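Phenylalanine--tRNA ligase beta subunit (Pyrococcus horikoshii, PDB 2CXI) attaches L-phenylalanine to tRNA(Phe) at the expense of ATP as part of an alpha2beta2 synthetase, here represented by an N-terminal beta-subunit fragment with the B3/4 and B5 regions. Local coordinates at residues 82-86 against 260-264; 104-108 against 273-277; 281-287 against 319-325; 245-249 against 327-331; 176-180 against 198-202. One frame throughout, in Å; residues are numbered along the deposited sequence.

Contacts 1, 2 and 5 involve one mixed sheet. Contact 1 is a partly buried parallel strand pair, with main-chain bonds and a charged outer face. Contact 2 is buried. Its strands are not bonded as neighbours; both pair with strand 260-267, and a threonine hydroxyl and apolar side chains join them. Contact 4 is also buried and lies nearest the chain's centre. It sets helix 240-255 against the B5 loop 327-331 and touches contacts 1, 2 and 3. Contact 3 is the antiparallel B5 strand pair, about 27 Å from contacts 1 and 2 between centres. Contact 5, peripheral but buried, packs a helix on another strand of the mixed sheet, about 46 Å from contact 3 between centres.

Contact 1: 82-86 against 260-264; sequences YEVKK and KIRSV
A water bridges the two strands where their direct pairing frays. It donates to Glu83 O (2.7 Å) and accepts from Ile261 N (2.9 Å). Beyond it strands 84-93 and 260-267 of the large mixed sheet, the latter in the B3/4 region, pair in parallel; their short axes come within 4.4 Å and cross at -44°. The register sets Lys85 against Arg262 (CA-CA 4.9 Å) and Lys86 against Ser263 (CA-CA 4.6 Å). Both backbones are extended. Lys85 N donates to Ile261 O (3.2 Å), and Ser263 N donates to Lys85 O (2.9 Å). Lys85 thus bonds to the residues flanking Arg262. Val84, Lys86, Ile261 and Ser263 share one face. There Val84 CG2 meets Ile261 CG2 at 3.8 Å, and Val84 CG1 meets Ser263 CB at 3.6 Å. Helix 240-255 covers Ile261. Ser263 (p) bonds through OG to Glu274. On the other face Arg262 (m, m) folds back, and its NH1 donates to Ile261 O (3.1 Å). Lys85 CB lies over the guanidinium, 3.4 Å from Arg262 NH1. Glu83 OE2 makes long salt bridges to Arg262 NH1 and Lys85 NZ, both 3.9 Å. Lys85 NZ is 4.4 Å from Arg262 NH2, so the Glu83 carboxylate can partly offset their repulsion.

Contact 2: 104-108 against 273-277; sequences GVYAI and IETPD
Thr275 reaches from its strand to the backbone of Tyr106 and lays its methyl against Val105. Its p rotamer (chi1 64°) directs the hydroxyl to the carbonyl, and Thr275 OG1 donates to Tyr106 O at 2.7 Å. Thr275 CG2 lies 3.8 Å from Val105 CG1. Val105 CG1 is also 4.1 Å from Ile273 CD1. Val105 is m; Ile273 is p, t, with its CA-to-CB bond toward the other segment. Residues 104-108 and 273-275 are extended. Their short axes come within 6.9 Å and run at 47°. The nearest CA pairs are Tyr106-Thr275 at 5.9 Å and Ala107-Pro276 at 6.1 Å. This is wider than a bridged strand pair. Tyr106 O lies 3.1 Å from Thr275 O, a pair of acceptors that do not bond. The link across the segments is a side-chain hydroxyl bond and not a main-chain bridge. A cis peptide bond joins Thr275 to Pro276 and turns the chain out of the strand. Pro276 CD then packs on Ala107 CB at 3.6 Å. Gly104 has no side chain; a CB there would clash with the Tyr106 hydroxyl. Both strands belong to the large mixed sheet, where strand 260-267 pairs with 103-110 through Arg262 and Ile108, and with 272-275 through Val264 and Thr275. Strand 231-237 pairs with 103-110 on its other edge, and helix 240-255 covers Val105, Ala107, Thr275 and Pro276.

Contact 3: 281-287 against 319-325; sequences KEFEVEL and GRAKLKY
Val285, Ala321 and Leu323 form the apolar centre. Val285 CG1 lies 4.1 Å from both Ala321 CB and Leu323 CD1. Leu287 CD2 extends the patch to Ala321 CB at 4.0 Å. Phe283 CB adds contacts to Leu323 CD1 (4.4 Å) and to Tyr325 CE1 (4.2 Å). Tyr325 is p, and Lys281 CB sits over its ring face, 3.7 Å from the centroid, in a CH-pi contact. A water links Tyr325 OH (2.6 Å) to Glu282 O (2.7 Å).

The strands are antiparallel, with axes at 153° and 4.6 Å apart at closest. Hydrogen-bonded pairs are Lys281-Tyr325, Phe283-Leu323 and Val285-Ala321. Leu323 N bonds to Phe283 O and Ala321 N to Val285 O, each at 2.7 Å. Glu282-Lys324, Glu284-Lys322 and Glu286-Arg320 are non-hydrogen-bonded pairs and form the charged face. There Arg320 NE donates to Glu286 OE2 at 2.9 Å within a salt bridge. A second bridge, to Glu284, is less certain in the model. Glu286 N-caps the next helix. Leu287 N donates to Gly319 O at 2.7 Å; Gly319 has positive phi (70°).

The side chains of Tyr325 and Phe283 lie about 6 Å from those of Asp331 and Asp337, respectively, predicted Mg(2+) ligands. In this three-stranded B5 sheet, of order 1-3-2, strand 320-325 lies between 281-286 and 313-317. Helix 335-346 covers Phe283, Val285 and Leu323 through Ile338, while helix 300-309 packs on Leu287 and Leu323.

Contact 4: 245-249 against 327-331; sequences LALNV and AFRDD
Van der Waals packing of helix side chains on the loop backbone dominates. Leu245 (t, m) extends its tip against that backbone: Leu245 CD2 lies 3.4 Å from Phe328 O, and 3.8 Å from both Ala327 O and Arg329 C. Leu245 CG is 3.6 Å from Asp330 OD2. One turn on, Val249 (t) places CG2 at 3.6 Å from Phe328 O and, as the apolar pair, 4.1 Å from Phe328 CB. The nearest CA pair is Val249-Phe328, at 5.1 Å. Asn248 CB packs on Phe328 CA at 4.1 Å. The first segment is regular helix, with Val249 N bonded to Leu245 O at 2.9 Å. The second is irregular: Ala327 and Phe328 have turn-like phi/psi (-69/-10 and -78/-3), and Arg329 is extended.

The contact joins two parts of the fold. Helix 240-255 belongs to the B3/4 region, and 327-331 is the loop between strand 320-325 and helix 335-346 of B5. Phe328 is p, and its ring turns from the helix to form a cation-pi contact with Arg67.

Polar interactions lie mainly within the loop and beyond it. Arg329 NE donates to Asp331 OD1 at 2.9 Å, and Arg329 NH2 to Asp331 OD2 at 2.8 Å, a two-pronged salt bridge. Arg329 also forms a salt bridge with Asp341. Asp331 and Asp341 are predicted ligands of a Mg(2+) shared with the alpha subunit. Lys281 NZ bonds to Arg329 O.

Contact 5: 176-180 against 198-202; sequences LEEIL and FYPLL
This is helix-on-strand packing in the B3/4 region, at the periphery of the chain and away from the predicted metal site. The first turn of helix 176-182 lies over strand 199-204, which belongs to the large mixed sheet. The short axes stay 11.0 Å apart at closest and run at 104°, so the strand passes nearly across the helix. The nearest CA pair is Leu176-Tyr199, at 7.6 Å. Leu176 and Leu180, one turn apart, point toward the strand, as do Tyr199 and Leu201 toward the helix. Leu180 N bonds to Leu176 O at 3.1 Å. Tyr199 (m) fills the gap with its ring. Tyr199 CD2, at the ring edge, meets Leu176 CB at 3.6 Å. The Tyr199 hydroxyl bonds to Lys194 O. Met212 of strand 209-212 and Phe165 of strand 164-165 also pack on Leu176. Leu176 CD1 touches Leu201 CD1 at 4.1 Å, and Leu180 CD1 reaches Tyr199 CE2 at 3.5 Å.

Contact 1: 82-86 against 260-264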
# COMPACT_ATOMS: atom_id res chain seq x y z
N TYR A 82 -11.67 -3.11 -30.35
CA TYR A 82 -11.84 -2.62 -28.97
C TYR A 82 -10.51 -2.56 -28.21
O TYR A 82 -9.90 -3.60 -27.99
CB TYR A 82 -12.80 -3.55 -28.23
CG TYR A 82 -14.19 -3.55 -28.82
CD1 TYR A 82 -15.07 -2.48 -28.60
CD2 TYR A 82 -14.62 -4.62 -29.59
CE1 TYR A 82 -16.32 -2.47 -29.17
CE2 TYR A 82 -15.89 -4.62 -30.14
CZ TYR A 82 -16.72 -3.55 -29.94
OH TYR A 82 -17.96 -3.58 -30.51
N GLU A 83 -10.06 -1.37 -27.82
CA GLU A 83 -8.81 -1.32 -27.05
C GLU A 83 -9.14 -1.47 -25.55
O GLU A 83 -10.09 -0.86 -25.04
CB GLU A 83 -8.10 -0.02 -27.35
CG GLU A 83 -6.80 0.21 -26.62
CD GLU A 83 -6.54 1.69 -26.46
OE1 GLU A 83 -6.20 2.34 -27.46
OE2 GLU A 83 -6.70 2.20 -25.33
N VAL A 84 -8.40 -2.30 -24.85
CA VAL A 84 -8.63 -2.44 -23.42
C VAL A 84 -7.30 -2.10 -22.79
O VAL A 84 -6.27 -2.68 -23.15
CB VAL A 84 -9.10 -3.87 -23.05
CG1 VAL A 84 -9.19 -4.06 -21.50
CG2 VAL A 84 -10.46 -4.15 -23.68
N LYS A 85 -7.30 -1.14 -21.88
CA LYS A 85 -6.08 -0.85 -21.10
C LYS A 85 -6.29 -1.27 -19.65
O LYS A 85 -7.37 -1.15 -19.13
CB LYS A 85 -5.78 0.63 -21.18
CG LYS A 85 -5.42 1.04 -22.58
CD LYS A 85 -4.48 2.21 -22.59
CE LYS A 85 -5.17 3.48 -22.99
NZ LYS A 85 -4.16 4.48 -23.44
N LYS A 86 -5.24 -1.74 -18.97
CA LYS A 86 -5.39 -2.10 -17.55
C LYS A 86 -5.65 -0.89 -16.67
O LYS A 86 -4.98 0.13 -16.82
CB LYS A 86 -4.17 -2.84 -17.04
CG LYS A 86 -3.86 -4.06 -17.84
CD LYS A 86 -3.21 -5.07 -16.95
CE LYS A 86 -1.75 -4.81 -16.82
NZ LYS A 86 -1.15 -5.97 -16.08
N LYS A 260 -14.09 4.30 -22.75
CA LYS A 260 -12.76 3.66 -22.84
C LYS A 260 -12.71 2.50 -21.85
O LYS A 260 -12.90 2.71 -20.66
CB LYS A 260 -11.64 4.71 -22.65
CG LYS A 260 -11.76 5.84 -23.75
CD LYS A 260 -10.73 6.95 -23.58
CE LYS A 260 -10.90 8.02 -24.69
NZ LYS A 260 -10.59 9.41 -24.15
N ILE A 261 -12.52 1.29 -22.35
CA ILE A 261 -12.71 0.08 -21.54
C ILE A 261 -11.40 -0.21 -20.82
O ILE A 261 -10.33 -0.23 -21.43
CB ILE A 261 -13.05 -1.12 -22.43
CG1 ILE A 261 -14.33 -0.87 -23.21
CG2 ILE A 261 -13.14 -2.43 -21.58
CD1 ILE A 261 -14.62 -1.98 -24.27
N ARG A 262 -11.49 -0.43 -19.51
CA ARG A 262 -10.31 -0.64 -18.68
C ARG A 262 -10.50 -1.96 -17.99
O ARG A 262 -11.58 -2.22 -17.44
CB ARG A 262 -10.21 0.48 -17.64
CG ARG A 262 -10.02 1.88 -18.25
CD ARG A 262 -8.78 1.93 -19.14
NE ARG A 262 -8.52 3.20 -19.80
CZ ARG A 262 -8.44 3.36 -21.12
NH1 ARG A 262 -8.65 2.33 -21.96
NH2 ARG A 262 -8.16 4.56 -21.60
N SER A 263 -9.47 -2.82 -18.01
CA SER A 263 -9.57 -4.12 -17.40
C SER A 263 -9.25 -4.05 -15.92
O SER A 263 -8.59 -3.11 -15.45
CB SER A 263 -8.64 -5.14 -18.08
OG SER A 263 -7.29 -4.80 -17.90
N VAL A 264 -9.74 -5.03 -15.17
CA VAL A 264 -9.42 -5.11 -13.76
C VAL A 264 -8.84 -6.51 -13.50
O VAL A 264 -9.07 -7.45 -14.28
CB VAL A 264 -10.61 -4.70 -12.79
CG1 VAL A 264 -11.63 -3.71 -13.43
CG2 VAL A 264 -11.28 -5.84 -12.15
O HOH W 1 -11.91 1.07 -25.21

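Contact 2: 104-108 against 273-277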
# COMPACT_ATOMS: atom_id res chain seq x y z
N GLY A 104 -17.54 -13.75 -10.13
CA GLY A 104 -17.68 -12.30 -10.39
C GLY A 104 -16.61 -11.93 -11.42
O GLY A 104 -15.44 -12.41 -11.37
N VAL A 105 -16.99 -11.12 -12.40
CA VAL A 105 -16.05 -10.52 -13.34
C VAL A 105 -16.44 -9.04 -13.40
O VAL A 105 -17.60 -8.67 -13.10
CB VAL A 105 -16.10 -11.17 -14.76
CG1 VAL A 105 -15.58 -12.65 -14.69
CG2 VAL A 105 -17.57 -11.14 -15.32
N TYR A 106 -15.48 -8.21 -13.79
CA TYR A 106 -15.55 -6.77 -13.57
C TYR A 106 -14.92 -5.98 -14.72
O TYR A 106 -13.99 -6.45 -15.39
CB TYR A 106 -14.84 -6.40 -12.24
CG TYR A 106 -15.41 -7.24 -11.10
CD1 TYR A 106 -16.52 -6.80 -10.38
CD2 TYR A 106 -14.90 -8.50 -10.83
CE1 TYR A 106 -17.10 -7.59 -9.39
CE2 TYR A 106 -15.47 -9.30 -9.86
CZ TYR A 106 -16.57 -8.84 -9.16
OH TYR A 106 -17.13 -9.67 -8.24
N ALA A 107 -15.39 -4.76 -14.88
CA ALA A 107 -14.78 -3.83 -15.82
C ALA A 107 -15.00 -2.40 -15.36
O ALA A 107 -15.93 -2.09 -14.59
CB ALA A 107 -15.31 -4.07 -17.26
N ILE A 108 -14.13 -1.53 -15.85
CA ILE A 108 -14.34 -0.10 -15.73
C ILE A 108 -14.46 0.45 -17.13
O ILE A 108 -13.70 0.10 -18.02
CB ILE A 108 -13.16 0.56 -14.95
CG1 ILE A 108 -13.14 0.05 -13.52
CG2 ILE A 108 -13.23 2.13 -15.00
CD1 ILE A 108 -11.77 0.22 -12.81
N ILE A 273 -7.53 -13.56 -12.90
CA ILE A 273 -7.88 -13.33 -14.32
C ILE A 273 -8.05 -11.86 -14.62
O ILE A 273 -8.50 -11.12 -13.77
CB ILE A 273 -9.24 -14.04 -14.74
CG1 ILE A 273 -10.38 -13.65 -13.76
CG2 ILE A 273 -9.06 -15.54 -14.88
CD1 ILE A 273 -11.76 -14.11 -14.14
N GLU A 274 -7.79 -11.46 -15.84
CA GLU A 274 -7.90 -10.07 -16.19
C GLU A 274 -9.19 -9.91 -16.98
O GLU A 274 -9.34 -10.54 -18.04
CB GLU A 274 -6.71 -9.65 -17.03
CG GLU A 274 -6.75 -8.19 -17.46
CD GLU A 274 -5.71 -7.81 -18.53
OE1 GLU A 274 -4.82 -8.65 -18.85
OE2 GLU A 274 -5.78 -6.67 -19.08
N THR A 275 -10.13 -9.11 -16.48
CA THR A 275 -11.41 -8.93 -17.23
C THR A 275 -11.68 -7.45 -17.58
O THR A 275 -11.22 -6.58 -16.84
CB THR A 275 -12.63 -9.54 -16.46
OG1 THR A 275 -12.80 -8.83 -15.24
CG2 THR A 275 -12.38 -10.99 -16.00
N PRO A 276 -12.40 -7.13 -18.68
CA PRO A 276 -12.88 -8.08 -19.69
C PRO A 276 -11.76 -8.57 -20.59
O PRO A 276 -10.72 -7.90 -20.74
CB PRO A 276 -13.87 -7.24 -20.54
CG PRO A 276 -13.23 -5.81 -20.50
CD PRO A 276 -12.70 -5.72 -19.06
N ASP A 277 -11.98 -9.72 -21.18
CA ASP A 277 -11.08 -10.21 -22.22
C ASP A 277 -11.81 -10.13 -23.54
O ASP A 277 -12.70 -10.94 -23.79
CB ASP A 277 -10.74 -11.66 -21.91
CG ASP A 277 -9.80 -12.30 -22.95
OD1 ASP A 277 -9.43 -11.68 -23.99
OD2 ASP A 277 -9.40 -13.45 -22.78

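Contact 3: 281-287 against 319-325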
# COMPACT_ATOMS: atom_id res chain seq x y z
N LYS A 281 -12.80 -14.03 -31.04
CA LYS A 281 -12.94 -15.48 -31.11
C LYS A 281 -12.69 -16.00 -32.54
O LYS A 281 -12.72 -15.24 -33.52
CB LYS A 281 -14.26 -15.93 -30.57
CG LYS A 281 -14.44 -15.58 -29.08
CD LYS A 281 -15.90 -15.73 -28.71
CE LYS A 281 -16.13 -15.57 -27.21
NZ LYS A 281 -17.42 -16.24 -26.87
N GLU A 282 -12.37 -17.27 -32.63
CA GLU A 282 -11.91 -17.85 -33.91
C GLU A 282 -12.78 -19.01 -34.37
O GLU A 282 -13.31 -19.78 -33.55
CB GLU A 282 -10.43 -18.28 -33.79
CG GLU A 282 -9.55 -17.09 -33.46
CD GLU A 282 -8.06 -17.43 -33.35
OE1 GLU A 282 -7.72 -18.61 -33.09
OE2 GLU A 282 -7.26 -16.49 -33.55
N PHE A 283 -12.90 -19.12 -35.70
CA PHE A 283 -13.60 -20.21 -36.36
C PHE A 283 -13.02 -20.38 -37.77
O PHE A 283 -12.54 -19.44 -38.37
CB PHE A 283 -15.10 -19.91 -36.47
CG PHE A 283 -15.97 -21.15 -36.49
CD1 PHE A 283 -16.35 -21.77 -35.30
CD2 PHE A 283 -16.42 -21.69 -37.71
CE1 PHE A 283 -17.17 -22.92 -35.31
CE2 PHE A 283 -17.25 -22.85 -37.73
CZ PHE A 283 -17.62 -23.45 -36.54
N GLU A 284 -13.11 -21.60 -38.29
CA GLU A 284 -12.62 -21.90 -39.64
C GLU A 284 -13.71 -22.59 -40.43
O GLU A 284 -14.36 -23.51 -39.92
CB GLU A 284 -11.38 -22.80 -39.58
CG GLU A 284 -10.24 -22.24 -38.76
CD GLU A 284 -8.91 -22.96 -39.04
OE1 GLU A 284 -8.82 -23.66 -40.08
OE2 GLU A 284 -7.96 -22.79 -38.25
N VAL A 285 -13.93 -22.14 -41.65
CA VAL A 285 -14.93 -22.77 -42.52
C VAL A 285 -14.39 -22.92 -43.95
O VAL A 285 -13.69 -22.05 -44.47
CB VAL A 285 -16.31 -21.99 -42.50
CG1 VAL A 285 -16.20 -20.68 -43.24
CG2 VAL A 285 -17.45 -22.87 -43.05
N GLU A 286 -14.73 -24.03 -44.59
CA GLU A 286 -14.41 -24.24 -46.02
C GLU A 286 -15.41 -23.44 -46.85
O GLU A 286 -16.60 -23.62 -46.69
CB GLU A 286 -14.59 -25.74 -46.35
CG GLU A 286 -13.53 -26.63 -45.70
CD GLU A 286 -12.15 -26.38 -46.29
OE1 GLU A 286 -12.06 -25.74 -47.38
OE2 GLU A 286 -11.15 -26.80 -45.67
N LEU A 287 -14.94 -22.57 -47.75
CA LEU A 287 -15.87 -21.74 -48.53
C LEU A 287 -16.78 -22.55 -49.47
O LEU A 287 -17.89 -22.14 -49.80
CB LEU A 287 -15.12 -20.67 -49.30
CG LEU A 287 -14.46 -19.66 -48.35
CD1 LEU A 287 -13.41 -18.87 -49.06
CD2 LEU A 287 -15.47 -18.74 -47.71
N GLY A 319 -9.23 -21.80 -50.51
CA GLY A 319 -10.66 -22.07 -50.33
C GLY A 319 -11.15 -22.20 -48.89
O GLY A 319 -12.35 -22.43 -48.65
N ARG A 320 -10.27 -22.08 -47.91
CA ARG A 320 -10.78 -22.08 -46.53
C ARG A 320 -10.55 -20.80 -45.75
O ARG A 320 -9.48 -20.19 -45.81
CB ARG A 320 -10.43 -23.34 -45.74
CG ARG A 320 -9.05 -23.45 -45.18
CD ARG A 320 -9.05 -24.11 -43.79
NE ARG A 320 -10.19 -25.02 -43.60
CZ ARG A 320 -10.50 -25.62 -42.46
NH1 ARG A 320 -9.76 -25.41 -41.38
NH2 ARG A 320 -11.55 -26.42 -42.38
N ALA A 321 -11.61 -20.37 -45.07
CA ALA A 321 -11.65 -19.08 -44.41
C ALA A 321 -11.31 -19.25 -42.93
O ALA A 321 -11.99 -19.96 -42.19
CB ALA A 321 -13.01 -18.43 -44.61
N LYS A 322 -10.21 -18.63 -42.52
CA LYS A 322 -9.91 -18.46 -41.09
C LYS A 322 -10.62 -17.18 -40.62
O LYS A 322 -10.37 -16.09 -41.12
CB LYS A 322 -8.40 -18.37 -40.87
CG LYS A 322 -7.65 -19.71 -41.00
CD LYS A 322 -6.15 -19.54 -40.59
CE LYS A 322 -5.62 -20.78 -39.89
NZ LYS A 322 -4.65 -20.46 -38.75
N LEU A 323 -11.54 -17.33 -39.67
CA LEU A 323 -12.41 -16.21 -39.25
C LEU A 323 -12.08 -15.77 -37.84
O LEU A 323 -11.71 -16.59 -37.02
CB LEU A 323 -13.88 -16.66 -39.23
CG LEU A 323 -14.38 -17.31 -40.53
CD1 LEU A 323 -15.80 -17.88 -40.29
CD2 LEU A 323 -14.34 -16.27 -41.65
N LYS A 324 -12.23 -14.47 -37.59
CA LYS A 324 -12.30 -13.97 -36.22
C LYS A 324 -13.65 -13.24 -36.09
O LYS A 324 -14.11 -12.63 -37.04
CB LYS A 324 -11.14 -13.01 -35.92
CG LYS A 324 -9.79 -13.72 -35.84
CD LYS A 324 -8.71 -12.77 -35.48
CE LYS A 324 -7.38 -13.53 -35.50
NZ LYS A 324 -6.29 -12.54 -35.54
N TYR A 325 -14.25 -13.31 -34.91
CA TYR A 325 -15.50 -12.60 -34.64
C TYR A 325 -15.49 -12.01 -33.23
O TYR A 325 -14.65 -12.42 -32.39
CB TYR A 325 -16.70 -13.53 -34.90
CG TYR A 325 -16.77 -14.78 -34.00
CD1 TYR A 325 -16.12 -15.97 -34.36
CD2 TYR A 325 -17.49 -14.76 -32.81
CE1 TYR A 325 -16.22 -17.14 -33.56
CE2 TYR A 325 -17.59 -15.89 -32.00
CZ TYR A 325 -16.96 -17.08 -32.37
OH TYR A 325 -17.06 -18.20 -31.55
O HOH W 2 -15.09 -19.94 -31.59

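Contact 4: 245-249 against 327-331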
# COMPACT_ATOMS: atom_id res chain seq x y z
N LEU A 245 -19.39 -13.35 -21.13
CA LEU A 245 -20.19 -12.94 -22.30
C LEU A 245 -20.99 -11.69 -21.98
O LEU A 245 -20.92 -10.70 -22.72
CB LEU A 245 -21.11 -14.09 -22.76
CG LEU A 245 -21.79 -13.92 -24.13
CD1 LEU A 245 -23.01 -12.94 -24.06
CD2 LEU A 245 -20.77 -13.57 -25.22
N ALA A 246 -21.73 -11.73 -20.86
CA ALA A 246 -22.59 -10.63 -20.44
C ALA A 246 -21.75 -9.34 -20.19
O ALA A 246 -22.10 -8.21 -20.61
CB ALA A 246 -23.31 -11.04 -19.17
N LEU A 247 -20.60 -9.50 -19.56
CA LEU A 247 -19.71 -8.35 -19.32
C LEU A 247 -19.24 -7.76 -20.66
O LEU A 247 -19.20 -6.53 -20.84
CB LEU A 247 -18.48 -8.83 -18.52
CG LEU A 247 -17.45 -7.73 -18.20
CD1 LEU A 247 -18.09 -6.73 -17.13
CD2 LEU A 247 -16.12 -8.34 -17.69
N ASN A 248 -18.87 -8.64 -21.59
CA ASN A 248 -18.43 -8.23 -22.89
C ASN A 248 -19.50 -7.43 -23.62
O ASN A 248 -19.19 -6.42 -24.25
CB ASN A 248 -17.99 -9.43 -23.72
CG ASN A 248 -16.68 -10.11 -23.16
OD1 ASN A 248 -16.28 -11.21 -23.60
ND2 ASN A 248 -16.02 -9.43 -22.27
N VAL A 249 -20.75 -7.92 -23.58
CA VAL A 249 -21.87 -7.19 -24.16
C VAL A 249 -21.98 -5.76 -23.52
O VAL A 249 -22.05 -4.76 -24.23
CB VAL A 249 -23.18 -8.02 -24.04
CG1 VAL A 249 -24.42 -7.14 -24.34
CG2 VAL A 249 -23.11 -9.26 -24.97
N ALA A 327 -15.82 -10.80 -29.39
CA ALA A 327 -15.92 -11.56 -28.12
C ALA A 327 -17.27 -11.36 -27.44
O ALA A 327 -17.56 -12.06 -26.46
CB ALA A 327 -14.79 -11.11 -27.15
N PHE A 328 -18.09 -10.42 -27.94
CA PHE A 328 -19.48 -10.24 -27.42
C PHE A 328 -20.50 -11.28 -27.97
O PHE A 328 -21.68 -11.28 -27.58
CB PHE A 328 -19.97 -8.77 -27.57
CG PHE A 328 -20.05 -8.26 -29.01
CD1 PHE A 328 -19.26 -7.19 -29.41
CD2 PHE A 328 -20.96 -8.80 -29.94
CE1 PHE A 328 -19.31 -6.70 -30.71
CE2 PHE A 328 -21.05 -8.30 -31.24
CZ PHE A 328 -20.21 -7.25 -31.64
N ARG A 329 -20.03 -12.18 -28.87
CA ARG A 329 -20.84 -13.28 -29.39
C ARG A 329 -20.38 -14.61 -28.81
O ARG A 329 -19.18 -14.85 -28.66
CB ARG A 329 -20.74 -13.38 -30.92
CG ARG A 329 -21.36 -12.24 -31.74
CD ARG A 329 -21.35 -12.54 -33.21
NE ARG A 329 -22.18 -13.70 -33.60
CZ ARG A 329 -22.43 -13.99 -34.88
NH1 ARG A 329 -21.89 -13.23 -35.85
NH2 ARG A 329 -23.19 -15.04 -35.21
N ASP A 330 -21.33 -15.47 -28.47
CA ASP A 330 -21.00 -16.83 -28.10
C ASP A 330 -21.98 -17.83 -28.72
O ASP A 330 -22.08 -18.97 -28.27
CB ASP A 330 -20.83 -16.99 -26.56
CG ASP A 330 -22.18 -17.11 -25.82
OD1 ASP A 330 -23.25 -16.83 -26.44
OD2 ASP A 330 -22.24 -17.47 -24.61
N ASP A 331 -22.69 -17.41 -29.77
CA ASP A 331 -23.67 -18.24 -30.43
C ASP A 331 -23.10 -19.13 -31.54
O ASP A 331 -23.79 -20.02 -32.01
CB ASP A 331 -24.79 -17.39 -31.07
CG ASP A 331 -24.26 -16.39 -32.07
OD1 ASP A 331 -23.26 -15.67 -31.75
OD2 ASP A 331 -24.77 -16.24 -33.21

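Contact 5: 176-180 against 198-202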
# COMPACT_ATOMS: atom_id res chain seq x y z
N LEU A 176 -28.94 -7.87 6.24
CA LEU A 176 -29.13 -8.60 5.01
C LEU A 176 -30.40 -9.44 5.08
O LEU A 176 -31.17 -9.48 4.15
CB LEU A 176 -27.91 -9.50 4.74
CG LEU A 176 -26.72 -8.90 4.01
CD1 LEU A 176 -26.53 -7.37 4.13
CD2 LEU A 176 -25.47 -9.69 4.24
N GLU A 177 -30.58 -10.10 6.22
CA GLU A 177 -31.80 -10.81 6.53
C GLU A 177 -33.08 -9.98 6.35
O GLU A 177 -34.01 -10.40 5.66
CB GLU A 177 -31.69 -11.34 7.97
CG GLU A 177 -31.24 -12.77 8.00
CD GLU A 177 -32.18 -13.64 7.18
OE1 GLU A 177 -31.72 -14.26 6.20
OE2 GLU A 177 -33.39 -13.63 7.50
N GLU A 178 -33.10 -8.77 6.94
CA GLU A 178 -34.23 -7.86 6.83
C GLU A 178 -34.48 -7.42 5.40
O GLU A 178 -35.63 -7.23 5.01
CB GLU A 178 -34.04 -6.63 7.71
CG GLU A 178 -33.94 -6.96 9.19
CD GLU A 178 -33.72 -5.75 10.08
OE1 GLU A 178 -32.89 -4.86 9.75
OE2 GLU A 178 -34.37 -5.72 11.15
N ILE A 179 -33.40 -7.23 4.64
CA ILE A 179 -33.55 -6.85 3.23
C ILE A 179 -34.25 -7.96 2.45
O ILE A 179 -35.19 -7.69 1.69
CB ILE A 179 -32.19 -6.46 2.60
CG1 ILE A 179 -31.55 -5.26 3.34
CG2 ILE A 179 -32.38 -6.13 1.11
CD1 ILE A 179 -30.07 -4.93 2.86
N LEU A 180 -33.81 -9.21 2.62
CA LEU A 180 -34.47 -10.36 1.95
C LEU A 180 -35.95 -10.44 2.29
O LEU A 180 -36.79 -10.72 1.43
CB LEU A 180 -33.78 -11.68 2.29
CG LEU A 180 -32.35 -11.85 1.76
CD1 LEU A 180 -32.01 -13.30 1.75
CD2 LEU A 180 -32.22 -11.28 0.34
N PHE A 198 -24.11 -17.85 4.22
CA PHE A 198 -23.67 -16.46 4.02
C PHE A 198 -24.33 -15.90 2.76
O PHE A 198 -24.76 -16.67 1.88
CB PHE A 198 -22.15 -16.38 3.87
CG PHE A 198 -21.39 -16.99 5.01
CD1 PHE A 198 -21.50 -16.47 6.30
CD2 PHE A 198 -20.59 -18.11 4.80
CE1 PHE A 198 -20.82 -17.06 7.38
CE2 PHE A 198 -19.88 -18.71 5.87
CZ PHE A 198 -20.00 -18.18 7.16
N TYR A 199 -24.47 -14.57 2.69
CA TYR A 199 -24.98 -13.93 1.45
C TYR A 199 -23.86 -13.18 0.73
O TYR A 199 -22.94 -12.66 1.40
CB TYR A 199 -26.15 -12.99 1.74
CG TYR A 199 -27.33 -13.60 2.47
CD1 TYR A 199 -27.64 -14.96 2.36
CD2 TYR A 199 -28.14 -12.79 3.28
CE1 TYR A 199 -28.72 -15.51 3.02
CE2 TYR A 199 -29.24 -13.33 3.94
CZ TYR A 199 -29.51 -14.70 3.82
OH TYR A 199 -30.59 -15.23 4.46
N PRO A 200 -23.89 -13.14 -0.60
CA PRO A 200 -22.85 -12.43 -1.35
C PRO A 200 -22.99 -10.93 -1.10
O PRO A 200 -24.10 -10.40 -1.08
CB PRO A 200 -23.17 -12.76 -2.83
CG PRO A 200 -24.19 -13.91 -2.79
CD PRO A 200 -24.92 -13.74 -1.49
N LEU A 201 -21.86 -10.27 -0.90
CA LEU A 201 -21.85 -8.84 -0.72
C LEU A 201 -20.70 -8.25 -1.56
O LEU A 201 -19.59 -8.78 -1.58
CB LEU A 201 -21.68 -8.50 0.77
CG LEU A 201 -22.36 -7.23 1.28
CD1 LEU A 201 -23.88 -7.34 1.06
CD2 LEU A 201 -22.04 -7.06 2.78
N LEU A 202 -20.98 -7.16 -2.26
CA LEU A 202 -19.96 -6.41 -3.00
C LEU A 202 -19.66 -5.12 -2.22
O LEU A 202 -20.54 -4.29 -2.06
CB LEU A 202 -20.51 -6.06 -4.40
CG LEU A 202 -19.52 -5.47 -5.42
CD1 LEU A 202 -18.22 -6.38 -5.68
CD2 LEU A 202 -20.27 -5.07 -6.72